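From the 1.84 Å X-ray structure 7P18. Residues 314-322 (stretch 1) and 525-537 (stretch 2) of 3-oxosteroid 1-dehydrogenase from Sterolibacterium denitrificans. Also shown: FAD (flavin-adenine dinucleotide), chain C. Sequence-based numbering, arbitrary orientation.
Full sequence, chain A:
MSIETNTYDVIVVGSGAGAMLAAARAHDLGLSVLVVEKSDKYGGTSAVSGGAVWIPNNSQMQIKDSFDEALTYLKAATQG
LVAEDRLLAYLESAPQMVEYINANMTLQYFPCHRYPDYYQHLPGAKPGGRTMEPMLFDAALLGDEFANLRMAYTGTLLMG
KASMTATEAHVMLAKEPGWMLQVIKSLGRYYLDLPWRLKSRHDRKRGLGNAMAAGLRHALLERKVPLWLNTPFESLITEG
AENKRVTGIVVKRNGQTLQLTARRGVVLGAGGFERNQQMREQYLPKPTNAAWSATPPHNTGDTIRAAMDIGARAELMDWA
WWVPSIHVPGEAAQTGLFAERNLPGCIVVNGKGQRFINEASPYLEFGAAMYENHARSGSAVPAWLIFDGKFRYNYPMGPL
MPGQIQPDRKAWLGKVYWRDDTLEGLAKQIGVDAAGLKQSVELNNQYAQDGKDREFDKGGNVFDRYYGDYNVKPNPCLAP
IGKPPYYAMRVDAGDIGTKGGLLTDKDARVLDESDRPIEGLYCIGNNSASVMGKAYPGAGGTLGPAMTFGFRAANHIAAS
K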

# COMPACT_ATOMS: atom_id res chain seq x y z
N ALA A 314 -7.65 -17.24 12.44
CA ALA A 314 -6.72 -16.39 11.64
C ALA A 314 -6.09 -17.23 10.54
O ALA A 314 -5.89 -18.44 10.71
CB ALA A 314 -5.68 -15.76 12.53
N GLU A 315 -5.75 -16.60 9.41
CA GLU A 315 -5.08 -17.29 8.29
C GLU A 315 -4.07 -16.35 7.64
O GLU A 315 -4.17 -15.13 7.84
CB GLU A 315 -6.10 -17.78 7.23
CG GLU A 315 -6.91 -18.97 7.69
CD GLU A 315 -7.83 -19.59 6.65
OE1 GLU A 315 -7.83 -19.14 5.46
OE2 GLU A 315 -8.51 -20.57 7.04
N LEU A 316 -3.15 -16.94 6.87
CA LEU A 316 -2.11 -16.24 6.10
C LEU A 316 -1.19 -15.41 7.03
O LEU A 316 -0.54 -14.50 6.54
CB LEU A 316 -2.81 -15.39 5.03
CG LEU A 316 -3.58 -16.20 4.00
CD1 LEU A 316 -4.40 -15.30 3.08
CD2 LEU A 316 -2.62 -17.06 3.21
N MET A 317 -1.07 -15.76 8.31
CA MET A 317 -0.39 -14.86 9.30
C MET A 317 1.12 -14.80 9.02
O MET A 317 1.76 -13.88 9.54
CB MET A 317 -0.68 -15.34 10.72
CG MET A 317 -2.14 -15.13 11.11
SD MET A 317 -2.59 -13.46 11.33
CE MET A 317 -1.89 -13.13 12.95
N ASP A 318 1.63 -15.72 8.23
CA ASP A 318 3.07 -15.78 7.88
C ASP A 318 3.39 -14.83 6.70
O ASP A 318 4.59 -14.70 6.39
CB ASP A 318 3.53 -17.22 7.67
CG ASP A 318 2.78 -17.99 6.59
OD1 ASP A 318 1.62 -17.72 6.37
OD2 ASP A 318 3.40 -18.81 5.96
N TRP A 319 2.38 -14.16 6.12
CA TRP A 319 2.59 -13.27 4.94
C TRP A 319 2.46 -11.79 5.33
O TRP A 319 1.56 -11.41 6.11
CB TRP A 319 1.61 -13.64 3.81
CG TRP A 319 2.15 -14.76 2.97
CD1 TRP A 319 2.25 -16.06 3.33
CD2 TRP A 319 2.84 -14.66 1.72
NE1 TRP A 319 2.87 -16.79 2.38
CE2 TRP A 319 3.23 -15.96 1.36
CE3 TRP A 319 3.08 -13.61 0.82
CZ2 TRP A 319 3.89 -16.25 0.18
CZ3 TRP A 319 3.73 -13.90 -0.36
CH2 TRP A 319 4.13 -15.19 -0.68
N ALA A 320 3.30 -10.95 4.73
CA ALA A 320 3.16 -9.49 4.81
C ALA A 320 3.06 -8.97 3.37
O ALA A 320 3.47 -9.68 2.41
CB ALA A 320 4.31 -8.84 5.56
N TRP A 321 2.58 -7.75 3.25
CA TRP A 321 2.60 -7.02 1.98
C TRP A 321 4.03 -6.49 1.80
O TRP A 321 4.26 -5.31 2.09
CB TRP A 321 1.54 -5.93 1.95
CG TRP A 321 0.10 -6.34 2.13
CD1 TRP A 321 -0.70 -6.04 3.19
CD2 TRP A 321 -0.77 -6.90 1.14
NE1 TRP A 321 -2.00 -6.42 2.94
CE2 TRP A 321 -2.06 -7.00 1.71
CE3 TRP A 321 -0.58 -7.41 -0.13
CZ2 TRP A 321 -3.15 -7.49 0.99
CZ3 TRP A 321 -1.64 -7.92 -0.84
CH2 TRP A 321 -2.92 -7.95 -0.28
N TRP A 322 4.95 -7.34 1.38
CA TRP A 322 6.40 -6.98 1.33
C TRP A 322 6.59 -5.78 0.39
O TRP A 322 5.85 -5.64 -0.64
CB TRP A 322 7.30 -8.14 0.90
CG TRP A 322 7.06 -9.43 1.61
CD1 TRP A 322 6.61 -10.59 1.07
CD2 TRP A 322 7.32 -9.69 3.01
NE1 TRP A 322 6.56 -11.56 2.05
CE2 TRP A 322 6.93 -11.02 3.25
CE3 TRP A 322 7.78 -8.93 4.08
CZ2 TRP A 322 7.06 -11.62 4.51
CZ3 TRP A 322 7.84 -9.50 5.35
CH2 TRP A 322 7.51 -10.84 5.54
N GLY A 525 -9.93 -5.01 5.57
CA GLY A 525 -8.57 -4.48 5.40
C GLY A 525 -7.53 -5.39 5.99
O GLY A 525 -7.73 -6.63 6.04
N ASN A 526 -6.38 -4.85 6.38
CA ASN A 526 -5.24 -5.71 6.79
C ASN A 526 -5.48 -6.33 8.17
O ASN A 526 -4.70 -7.22 8.59
CB ASN A 526 -3.90 -4.97 6.76
CG ASN A 526 -3.48 -4.49 5.40
OD1 ASN A 526 -4.11 -4.83 4.38
ND2 ASN A 526 -2.39 -3.71 5.39
N ASN A 527 -6.53 -5.90 8.87
CA ASN A 527 -7.05 -6.57 10.09
C ASN A 527 -7.54 -7.98 9.75
O ASN A 527 -7.55 -8.83 10.64
CB ASN A 527 -8.15 -5.69 10.68
CG ASN A 527 -8.42 -5.85 12.15
OD1 ASN A 527 -8.92 -4.90 12.74
ND2 ASN A 527 -8.16 -7.00 12.73
N SER A 528 -7.91 -8.23 8.48
CA SER A 528 -8.50 -9.49 7.99
C SER A 528 -7.47 -10.24 7.15
O SER A 528 -6.59 -9.64 6.55
CB SER A 528 -9.81 -9.22 7.22
OG SER A 528 -9.54 -8.70 5.92
N ALA A 529 -7.61 -11.55 7.08
CA ALA A 529 -6.88 -12.38 6.10
C ALA A 529 -7.27 -11.96 4.68
O ALA A 529 -8.48 -11.87 4.38
CB ALA A 529 -7.17 -13.83 6.34
N SER A 530 -6.26 -11.70 3.84
CA SER A 530 -6.36 -11.13 2.49
C SER A 530 -7.22 -12.01 1.58
O SER A 530 -6.92 -13.22 1.40
CB SER A 530 -5.00 -10.97 1.87
OG SER A 530 -5.11 -10.47 0.56
N VAL A 531 -8.18 -11.37 0.90
CA VAL A 531 -9.01 -12.04 -0.14
C VAL A 531 -8.11 -12.42 -1.31
O VAL A 531 -8.51 -13.21 -2.15
CB VAL A 531 -10.19 -11.14 -0.57
CG1 VAL A 531 -9.71 -9.94 -1.40
CG2 VAL A 531 -11.24 -11.97 -1.31
N MET A 532 -6.90 -11.84 -1.37
CA MET A 532 -5.96 -12.05 -2.47
C MET A 532 -4.98 -13.18 -2.14
O MET A 532 -4.07 -13.44 -2.95
CB MET A 532 -5.25 -10.74 -2.81
CG MET A 532 -6.22 -9.63 -3.23
SD MET A 532 -7.21 -10.16 -4.69
CE MET A 532 -8.22 -8.69 -4.89
N GLY A 533 -5.21 -13.91 -1.05
CA GLY A 533 -4.37 -15.08 -0.73
C GLY A 533 -2.91 -14.69 -0.51
O GLY A 533 -2.64 -13.77 0.27
N LYS A 534 -1.99 -15.31 -1.26
CA LYS A 534 -0.55 -14.95 -1.19
C LYS A 534 -0.17 -14.11 -2.41
O LYS A 534 0.97 -14.16 -2.84
CB LYS A 534 0.26 -16.24 -1.08
CG LYS A 534 0.00 -17.01 0.20
CD LYS A 534 0.67 -18.36 0.23
CE LYS A 534 0.37 -19.15 1.47
NZ LYS A 534 1.11 -20.43 1.40
N ALA A 535 -1.12 -13.33 -2.94
CA ALA A 535 -0.93 -12.63 -4.23
C ALA A 535 -1.31 -11.16 -4.09
O ALA A 535 -1.84 -10.73 -3.06
CB ALA A 535 -1.70 -13.32 -5.32
N TYR A 536 -0.96 -10.39 -5.11
CA TYR A 536 -1.24 -8.95 -5.20
C TYR A 536 -1.58 -8.68 -6.66
O TYR A 536 -0.69 -8.74 -7.50
CB TYR A 536 0.01 -8.19 -4.78
CG TYR A 536 -0.18 -6.78 -4.34
CD1 TYR A 536 -0.72 -5.80 -5.16
CD2 TYR A 536 0.33 -6.39 -3.11
CE1 TYR A 536 -0.87 -4.48 -4.71
CE2 TYR A 536 0.23 -5.08 -2.66
CZ TYR A 536 -0.40 -4.14 -3.44
OH TYR A 536 -0.49 -2.87 -2.93
N PRO A 537 -2.88 -8.57 -7.00
CA PRO A 537 -3.30 -8.69 -8.40
C PRO A 537 -2.91 -7.52 -9.32
O PRO A 537 -2.72 -7.72 -10.53
CB PRO A 537 -4.83 -8.79 -8.27
CG PRO A 537 -5.15 -8.07 -6.99
CD PRO A 537 -4.02 -8.50 -6.08
PA FAD C . -4.83 1.55 7.93
O1A FAD C . -5.03 2.36 6.70
O2A FAD C . -3.42 1.61 8.45
O5B FAD C . -5.85 2.08 9.01
C5B FAD C . -5.89 1.44 10.32
C4B FAD C . -6.18 2.49 11.34
O4B FAD C . -6.56 1.84 12.59
C3B FAD C . -5.01 3.44 11.69
O3B FAD C . -5.41 4.80 11.62
C2B FAD C . -4.61 3.01 13.10
O2B FAD C . -3.95 4.04 13.83
C1B FAD C . -5.94 2.50 13.66
N9A FAD C . -5.82 1.59 14.80
C8A FAD C . -4.85 0.67 15.07
N7A FAD C . -5.01 0.08 16.25
C5A FAD C . -6.18 0.63 16.76
C6A FAD C . -6.90 0.43 17.96
N6A FAD C . -6.49 -0.37 18.95
N1A FAD C . -8.02 1.15 18.13
C2A FAD C . -8.41 1.98 17.17
N3A FAD C . -7.78 2.32 16.03
C4A FAD C . -6.68 1.57 15.88
N1 FAD C . -2.31 -0.34 -1.12
C2 FAD C . -3.13 -0.24 -2.20
O2 FAD C . -4.01 -1.10 -2.41
N3 FAD C . -3.04 0.77 -3.06
C4 FAD C . -1.96 1.63 -3.08
O4 FAD C . -2.00 2.60 -3.83
C4X FAD C . -1.05 1.56 -1.99
N5 FAD C . -0.02 2.39 -1.95
C5X FAD C . 0.79 2.34 -0.84
C6 FAD C . 1.84 3.28 -0.72
C7 FAD C . 2.61 3.37 0.43
C7M FAD C . 3.71 4.41 0.55
C8 FAD C . 2.29 2.55 1.53
C8M FAD C . 3.09 2.64 2.81
C9 FAD C . 1.33 1.57 1.39
C9A FAD C . 0.52 1.48 0.24
N10 FAD C . -0.49 0.51 0.08
C10 FAD C . -1.32 0.54 -1.02
C1' FAD C . -0.85 -0.38 1.19
C2' FAD C . -2.04 0.22 1.97
O2' FAD C . -1.81 1.56 2.39
C3' FAD C . -2.45 -0.63 3.18
O3' FAD C . -2.37 -2.03 2.90
C4' FAD C . -3.83 -0.24 3.67
O4' FAD C . -3.83 1.16 3.90
C5' FAD C . -4.28 -0.97 4.92
O5' FAD C . -5.55 -0.39 5.29
P FAD C . -6.20 -0.73 6.70
O1P FAD C . -7.44 0.06 6.68
O2P FAD C . -6.19 -2.16 7.00
O3P FAD C . -5.18 -0.02 7.76
O HOH W 1 3.19 -19.54 3.34

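The two stretches, more than 200 residues apart in sequence, bury 608 Å² between them, and the contact rests on side-chain packing with a single direct hydrogen bond. Stretch 2 has no regular helix or strand and follows stretch 1 through a series of turns.

At its start, Gly-525 adopts a positive phi and passes close to the FAD pyrophosphate; a CB here would lie 2.6 Å from FAD O2P. Asn-526 then joins cofactor and protein. Its backbone N donates to FAD O2P (2.8 Å), its ND2 donates to FAD O3' (3.0 Å), and its OD1 accepts a weak hydrogen bond from Trp-321 NE1 (3.0 Å, 143°). An amide suits this position because it offers a donor to the ribityl chain and an acceptor to the indole at once. Asn-527 and Ser-528 make no contact with stretch 1, but Ser-528 OG and N both bond to Gly-525 O (2.8 and 2.9 Å), bracing the bend.

Ala-529 points toward stretch 1, where its CB rests 3.6 Å from Glu-315 O; the small methyl fits where the backbones come close, with CA atoms 5.7 Å apart. Ser-530 opens a type I turn to Gly-533. Its OG accepts from Met-532 N (3.0 Å) and lies 3.4 Å from Trp-321 CH2, while its carbonyl O lies 3.7 Å from Leu-316 CD1. Val-531 turns away. Met-532 brings its CB to 4.4 Å from Trp-321 CH2, near the plane of the indole, before the rest of its side chain leads off.

Gly-533, again at positive phi, belongs to both this turn and the overlapping type II' turn from Met-532 to Ala-535. Its O approaches Leu-316 CD1 at 3.7 Å, so the leucine packs over the turn backbone. Lys-534 extends its aliphatic chain across Trp-319: CG sits 3.7 Å from the centroid of the five-membered ring, over its face, and 4.0 Å from Leu-316 CD2. The long chain also carries NZ to water 1 (3.0 Å), which accepts from Trp-319 NE1 (2.9 Å) and donates to Asp-318 OD2 (2.7 Å). Lysine thus combines apolar packing with a polar, water-mediated link.

Beyond it, Ala-535 points its CB away and presents its O to Trp-321 CZ3 at 3.6 Å. Tyr-536 completes the pocket around the buried Trp-321, its CD2 lying 3.3 Å from Trp-321 CE3 with the ring planes at 80°. Trp-321, with 139 Å² covered, thereby spans stretch 2 from Asn-526 to Tyr-536.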